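Local coordinates for 5,10-methylenetetrahydromethanopterin reductase (Methanopyrus kandleri, PDB 1EZW), which catalyses the reversible reduction of methylene-tetrahydromethanopterin to methyl-tetrahydromethanopterin with reduced coenzyme F420, a step of methanogenesis from carbon dioxide, at residues A[184-198]-A[216-230]. Sequence-based numbering, arbitrary orientation.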
loop_
_atom_site.group_PDB
_atom_site.type_symbol
_atom_site.label_atom_id
_atom_site.label_comp_id
_atom_site.label_asym_id
_atom_site.label_seq_id
_atom_site.Cartn_x
_atom_site.Cartn_y
_atom_site.Cartn_z
ATOM N N LYS A 184 -10.310 -36.343 -12.412
ATOM C CA LYS A 184 -11.533 -36.862 -11.820
ATOM C C LYS A 184 -11.736 -36.315 -10.381
ATOM O O LYS A 184 -12.836 -35.922 -9.984
ATOM C CB LYS A 184 -11.452 -38.394 -11.825
ATOM C CG LYS A 184 -12.758 -39.053 -11.569
ATOM C CD LYS A 184 -12.598 -40.583 -11.718
ATOM C CE LYS A 184 -13.942 -41.272 -11.528
ATOM N NZ LYS A 184 -14.525 -40.831 -10.240
ATOM N N THR A 185 -10.652 -36.271 -9.617
ATOM C CA THR A 185 -10.727 -35.749 -8.247
ATOM C C THR A 185 -11.183 -34.280 -8.250
ATOM O O THR A 185 -11.976 -33.854 -7.418
ATOM C CB THR A 185 -9.340 -35.855 -7.568
ATOM O OG1 THR A 185 -8.941 -37.240 -7.564
ATOM C CG2 THR A 185 -9.386 -35.319 -6.102
ATOM N N ALA A 186 -10.659 -33.508 -9.194
ATOM C CA ALA A 186 -11.019 -32.099 -9.278
ATOM C C ALA A 186 -12.512 -31.959 -9.615
ATOM O O ALA A 186 -13.203 -31.126 -9.068
ATOM C CB ALA A 186 -10.123 -31.402 -10.338
ATOM N N GLY A 187 -13.037 -32.819 -10.500
ATOM C CA GLY A 187 -14.458 -32.702 -10.808
ATOM C C GLY A 187 -15.296 -33.047 -9.593
ATOM O O GLY A 187 -16.409 -32.549 -9.391
ATOM N N GLU A 188 -14.750 -33.865 -8.721
ATOM C CA GLU A 188 -15.498 -34.249 -7.546
ATOM C C GLU A 188 -15.448 -33.229 -6.413
ATOM O O GLU A 188 -16.462 -32.965 -5.770
ATOM C CB GLU A 188 -14.994 -35.600 -7.005
ATOM C CG GLU A 188 -15.652 -35.983 -5.687
ATOM C CD GLU A 188 -15.057 -37.243 -5.057
ATOM O OE1 GLU A 188 -15.155 -37.342 -3.803
ATOM O OE2 GLU A 188 -14.513 -38.115 -5.786
ATOM N N ILE A 189 -14.282 -32.613 -6.203
ATOM C CA ILE A 189 -14.149 -31.747 -5.045
ATOM C C ILE A 189 -13.796 -30.281 -5.291
ATOM O O ILE A 189 -13.794 -29.496 -4.343
ATOM C CB ILE A 189 -13.045 -32.280 -4.071
ATOM C CG1 ILE A 189 -11.652 -32.002 -4.659
ATOM C CG2 ILE A 189 -13.203 -33.836 -3.850
ATOM C CD1 ILE A 189 -10.458 -32.363 -3.777
ATOM N N ALA A 190 -13.541 -29.917 -6.538
ATOM C CA ALA A 190 -13.127 -28.526 -6.771
ATOM C C ALA A 190 -14.135 -27.593 -7.411
ATOM O O ALA A 190 -15.042 -28.025 -8.139
ATOM C CB ALA A 190 -11.839 -28.543 -7.607
ATOM N N ASN A 191 -13.977 -26.284 -7.166
ATOM C CA ASN A 191 -14.818 -25.294 -7.844
ATOM C C ASN A 191 -14.283 -25.050 -9.255
ATOM O O ASN A 191 -14.979 -24.522 -10.097
ATOM C CB ASN A 191 -14.756 -23.963 -7.099
ATOM C CG ASN A 191 -15.453 -24.041 -5.784
ATOM O OD1 ASN A 191 -16.675 -24.276 -5.743
ATOM N ND2 ASN A 191 -14.723 -23.872 -4.708
ATOM N N GLY A 192 -13.026 -25.402 -9.465
ATOM C CA GLY A 192 -12.413 -25.230 -10.768
ATOM C C GLY A 192 -11.196 -26.102 -10.966
ATOM O O GLY A 192 -10.653 -26.669 -10.012
ATOM N N VAL A 193 -10.750 -26.203 -12.215
ATOM C CA VAL A 193 -9.611 -27.017 -12.549
ATOM C C VAL A 193 -8.632 -26.212 -13.392
ATOM O O VAL A 193 -9.016 -25.574 -14.365
ATOM C CB VAL A 193 -10.065 -28.274 -13.364
ATOM C CG1 VAL A 193 -8.898 -29.286 -13.459
ATOM C CG2 VAL A 193 -11.304 -28.885 -12.727
ATOM N N LEU A 194 -7.362 -26.227 -13.010
ATOM C CA LEU A 194 -6.327 -25.524 -13.756
ATOM C C LEU A 194 -5.583 -26.563 -14.562
ATOM O O LEU A 194 -4.846 -27.410 -14.025
ATOM C CB LEU A 194 -5.366 -24.816 -12.773
ATOM C CG LEU A 194 -6.082 -23.779 -11.902
ATOM C CD1 LEU A 194 -5.173 -23.333 -10.734
ATOM C CD2 LEU A 194 -6.466 -22.589 -12.753
ATOM N N VAL A 195 -5.817 -26.533 -15.870
ATOM C CA VAL A 195 -5.178 -27.475 -16.776
ATOM C C VAL A 195 -4.111 -26.777 -17.602
ATOM O O VAL A 195 -4.399 -25.807 -18.293
ATOM C CB VAL A 195 -6.245 -28.084 -17.709
ATOM C CG1 VAL A 195 -5.596 -29.092 -18.680
ATOM C CG2 VAL A 195 -7.318 -28.734 -16.878
ATOM N N ASN A 196 -2.881 -27.261 -17.499
ATOM C CA ASN A 196 -1.773 -26.717 -18.261
ATOM C C ASN A 196 -1.913 -27.222 -19.691
ATOM O O ASN A 196 -1.430 -28.312 -20.016
ATOM C CB ASN A 196 -0.430 -27.189 -17.686
ATOM C CG ASN A 196 0.016 -26.372 -16.481
ATOM O OD1 ASN A 196 0.931 -26.760 -15.753
ATOM N ND2 ASN A 196 -0.603 -25.225 -16.285
ATOM N N ALA A 197 -2.621 -26.453 -20.511
ATOM C CA ALA A 197 -2.800 -26.808 -21.929
ATOM C C ALA A 197 -3.362 -25.611 -22.649
ATOM O O ALA A 197 -4.032 -24.777 -22.034
ATOM C CB ALA A 197 -3.780 -28.022 -22.051
ATOM N N SER A 198 -3.151 -25.551 -23.971
ATOM C CA SER A 198 -3.610 -24.420 -24.758
ATOM C C SER A 198 -4.399 -24.797 -26.021
ATOM O O SER A 198 -4.743 -23.920 -26.808
ATOM C CB SER A 198 -2.374 -23.589 -25.183
ATOM O OG SER A 198 -1.576 -23.252 -24.043
ATOM N N GLU A 216 -20.093 -38.254 -10.141
ATOM C CA GLU A 216 -19.991 -39.077 -8.947
ATOM C C GLU A 216 -20.241 -38.278 -7.670
ATOM O O GLU A 216 -20.580 -38.845 -6.624
ATOM C CB GLU A 216 -18.639 -39.791 -8.910
ATOM C CG GLU A 216 -18.600 -40.932 -9.921
ATOM C CD GLU A 216 -17.284 -41.694 -9.933
ATOM O OE1 GLU A 216 -16.536 -41.603 -8.937
ATOM O OE2 GLU A 216 -17.019 -42.402 -10.935
ATOM N N ALA A 217 -20.127 -36.952 -7.746
ATOM C CA ALA A 217 -20.374 -36.125 -6.579
ATOM C C ALA A 217 -21.746 -35.462 -6.695
ATOM O O ALA A 217 -22.090 -34.599 -5.901
ATOM C CB ALA A 217 -19.251 -35.038 -6.451
ATOM N N GLY A 218 -22.535 -35.870 -7.691
ATOM C CA GLY A 218 -23.854 -35.285 -7.860
ATOM C C GLY A 218 -23.804 -33.852 -8.367
ATOM O O GLY A 218 -24.749 -33.076 -8.164
ATOM N N ARG A 219 -22.717 -33.504 -9.048
ATOM C CA ARG A 219 -22.545 -32.150 -9.553
ATOM C C ARG A 219 -22.669 -32.100 -11.060
ATOM O O ARG A 219 -22.420 -33.081 -11.753
ATOM C CB ARG A 219 -21.149 -31.619 -9.178
ATOM C CG ARG A 219 -20.835 -31.705 -7.694
ATOM C CD ARG A 219 -19.364 -31.381 -7.429
ATOM N NE ARG A 219 -19.142 -29.939 -7.519
ATOM C CZ ARG A 219 -17.947 -29.390 -7.718
ATOM N NH1 ARG A 219 -17.843 -28.054 -7.779
ATOM N NH2 ARG A 219 -16.882 -30.156 -7.912
ATOM N N SER A 220 -23.047 -30.935 -11.560
ATOM C CA SER A 220 -23.153 -30.719 -12.982
ATOM C C SER A 220 -21.807 -30.154 -13.408
ATOM O O SER A 220 -21.118 -29.518 -12.612
ATOM C CB SER A 220 -24.255 -29.704 -13.275
ATOM O OG SER A 220 -24.137 -29.187 -14.591
ATOM N N LEU A 221 -21.413 -30.428 -14.640
ATOM C CA LEU A 221 -20.165 -29.889 -15.157
ATOM C C LEU A 221 -20.186 -28.356 -15.126
ATOM O O LEU A 221 -19.136 -27.734 -15.023
ATOM C CB LEU A 221 -19.925 -30.394 -16.592
ATOM C CG LEU A 221 -18.641 -30.035 -17.348
ATOM C CD1 LEU A 221 -17.406 -30.476 -16.560
ATOM C CD2 LEU A 221 -18.633 -30.723 -18.703
ATOM N N ASP A 222 -21.365 -27.739 -15.185
ATOM C CA ASP A 222 -21.402 -26.275 -15.179
ATOM C C ASP A 222 -21.064 -25.618 -13.844
ATOM O O ASP A 222 -20.961 -24.399 -13.767
ATOM C CB ASP A 222 -22.744 -25.750 -15.696
ATOM C CG ASP A 222 -23.912 -26.250 -14.892
ATOM O OD1 ASP A 222 -23.902 -26.067 -13.654
ATOM O OD2 ASP A 222 -24.853 -26.821 -15.496
ATOM N N GLU A 223 -20.891 -26.420 -12.801
ATOM C CA GLU A 223 -20.511 -25.927 -11.483
ATOM C C GLU A 223 -18.996 -25.776 -11.419
ATOM O O GLU A 223 -18.453 -25.251 -10.445
ATOM C CB GLU A 223 -20.883 -26.942 -10.405
ATOM C CG GLU A 223 -22.360 -27.114 -10.178
ATOM C CD GLU A 223 -22.648 -28.187 -9.142
ATOM O OE1 GLU A 223 -21.951 -28.229 -8.097
ATOM O OE2 GLU A 223 -23.581 -28.983 -9.373
ATOM N N ILE A 224 -18.315 -26.272 -12.443
ATOM C CA ILE A 224 -16.872 -26.264 -12.452
ATOM C C ILE A 224 -16.272 -25.321 -13.481
ATOM O O ILE A 224 -16.628 -25.335 -14.655
ATOM C CB ILE A 224 -16.363 -27.703 -12.672
ATOM C CG1 ILE A 224 -16.977 -28.591 -11.569
ATOM C CG2 ILE A 224 -14.826 -27.756 -12.633
ATOM C CD1 ILE A 224 -16.753 -30.034 -11.745
ATOM N N ASP A 225 -15.392 -24.447 -13.000
ATOM C CA ASP A 225 -14.715 -23.500 -13.880
ATOM C C ASP A 225 -13.502 -24.220 -14.464
ATOM O O ASP A 225 -12.515 -24.481 -13.757
ATOM C CB ASP A 225 -14.306 -22.252 -13.055
ATOM C CG ASP A 225 -13.743 -21.121 -13.921
ATOM O OD1 ASP A 225 -14.057 -21.075 -15.124
ATOM O OD2 ASP A 225 -13.017 -20.251 -13.389
ATOM N N VAL A 226 -13.561 -24.584 -15.753
ATOM C CA VAL A 226 -12.442 -25.257 -16.399
ATOM C C VAL A 226 -11.498 -24.182 -16.939
ATOM O O VAL A 226 -11.796 -23.507 -17.931
ATOM C CB VAL A 226 -12.937 -26.167 -17.569
ATOM C CG1 VAL A 226 -11.775 -26.859 -18.231
ATOM C CG2 VAL A 226 -13.864 -27.239 -16.997
ATOM N N ALA A 227 -10.352 -24.046 -16.275
ATOM C CA ALA A 227 -9.385 -22.996 -16.613
ATOM C C ALA A 227 -8.203 -23.499 -17.380
ATOM O O ALA A 227 -7.503 -24.432 -16.951
ATOM C CB ALA A 227 -8.916 -22.314 -15.323
ATOM N N ALA A 228 -7.971 -22.902 -18.548
ATOM C CA ALA A 228 -6.833 -23.289 -19.344
ATOM C C ALA A 228 -5.634 -22.419 -18.981
ATOM O O ALA A 228 -5.688 -21.214 -19.188
ATOM C CB ALA A 228 -7.159 -23.094 -20.849
ATOM N N TYR A 229 -4.603 -23.023 -18.403
ATOM C CA TYR A 229 -3.378 -22.297 -18.060
ATOM C C TYR A 229 -2.567 -22.372 -19.362
ATOM O O TYR A 229 -1.882 -23.368 -19.629
ATOM C CB TYR A 229 -2.665 -23.024 -16.905
ATOM C CG TYR A 229 -2.777 -22.358 -15.532
ATOM C CD1 TYR A 229 -3.850 -21.523 -15.206
ATOM C CD2 TYR A 229 -1.831 -22.622 -14.547
ATOM C CE1 TYR A 229 -3.973 -20.965 -13.907
ATOM C CE2 TYR A 229 -1.940 -22.081 -13.264
ATOM C CZ TYR A 229 -3.007 -21.258 -12.949
ATOM O OH TYR A 229 -3.118 -20.766 -11.660
ATOM N N THR A 230 -2.637 -21.309 -20.164
ATOM C CA THR A 230 -1.993 -21.286 -21.479
ATOM C C THR A 230 -0.638 -20.628 -21.635
ATOM O O THR A 230 -0.177 -19.887 -20.759
ATOM C CB THR A 230 -2.903 -20.570 -22.502
ATOM O OG1 THR A 230 -2.848 -19.140 -22.287
ATOM C CG2 THR A 230 -4.369 -21.030 -22.349
#
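Gly-192 to Val-195 pair in parallel with Asp-225 to Ala-228, the axes of strands 192-196 and 225-229 coming within 4.6 Å at 28°, and the ladder runs from Asp-225 N on Asn-191 O to Tyr-229 N on Val-195 O. Gly-192 suits its place because its CA lies 3.1 Å from Asp-225 O, where a CB would clash. On the face shared by Leu-194, Ala-227 and Tyr-229, Leu-194 lies across the tyrosine ring, its CB 4.2 Å from the ring centroid and 6° off the normal, a CH-pi contact. The small Ala-227 lies beside the leucine on the same face, while Trp-35 meets the Tyr-229 ring edge-to-face. Asp-225, also on this face, turns its carboxylate to Tyr-174, Thr-320 and Gln-321. The other face carries Val-193, Val-195, Val-226 and Ala-228; Phe-203 of helix 200-216 packs on Val-195 and Ala-228. At the N-terminal ends of the two strands, Arg-219 reaches the C-terminal end of helix 180-189. Its chain bends at chi3 (76°), bringing the guanidinium end-on to Ala-190 O, which takes NH1 and NH2, each at 2.8 Å, from one side of its carbonyl plane. NH2 also makes a weak bond to Gly-187 O, and Glu-223 holds NE through a long salt bridge. A leucine in place of Arg-219 would probably leave Ala-190 O without these two donors and Glu-223 without its cationic mate. Ile-224 CD1 fits against Gly-187 CA at 3.6 Å, where the bare glycine backbone lets the methyl lie close to the helix. Farther out, Lys-184 NZ and Glu-216 OE1 form a salt bridge, the two side chains crossing at about a right angle. Together the strands and helix 200-216 make a beta-alpha-beta unit of the TIM barrel, with the C-terminal end of helix 180-189 packed against the segment that leads into strand 225-229.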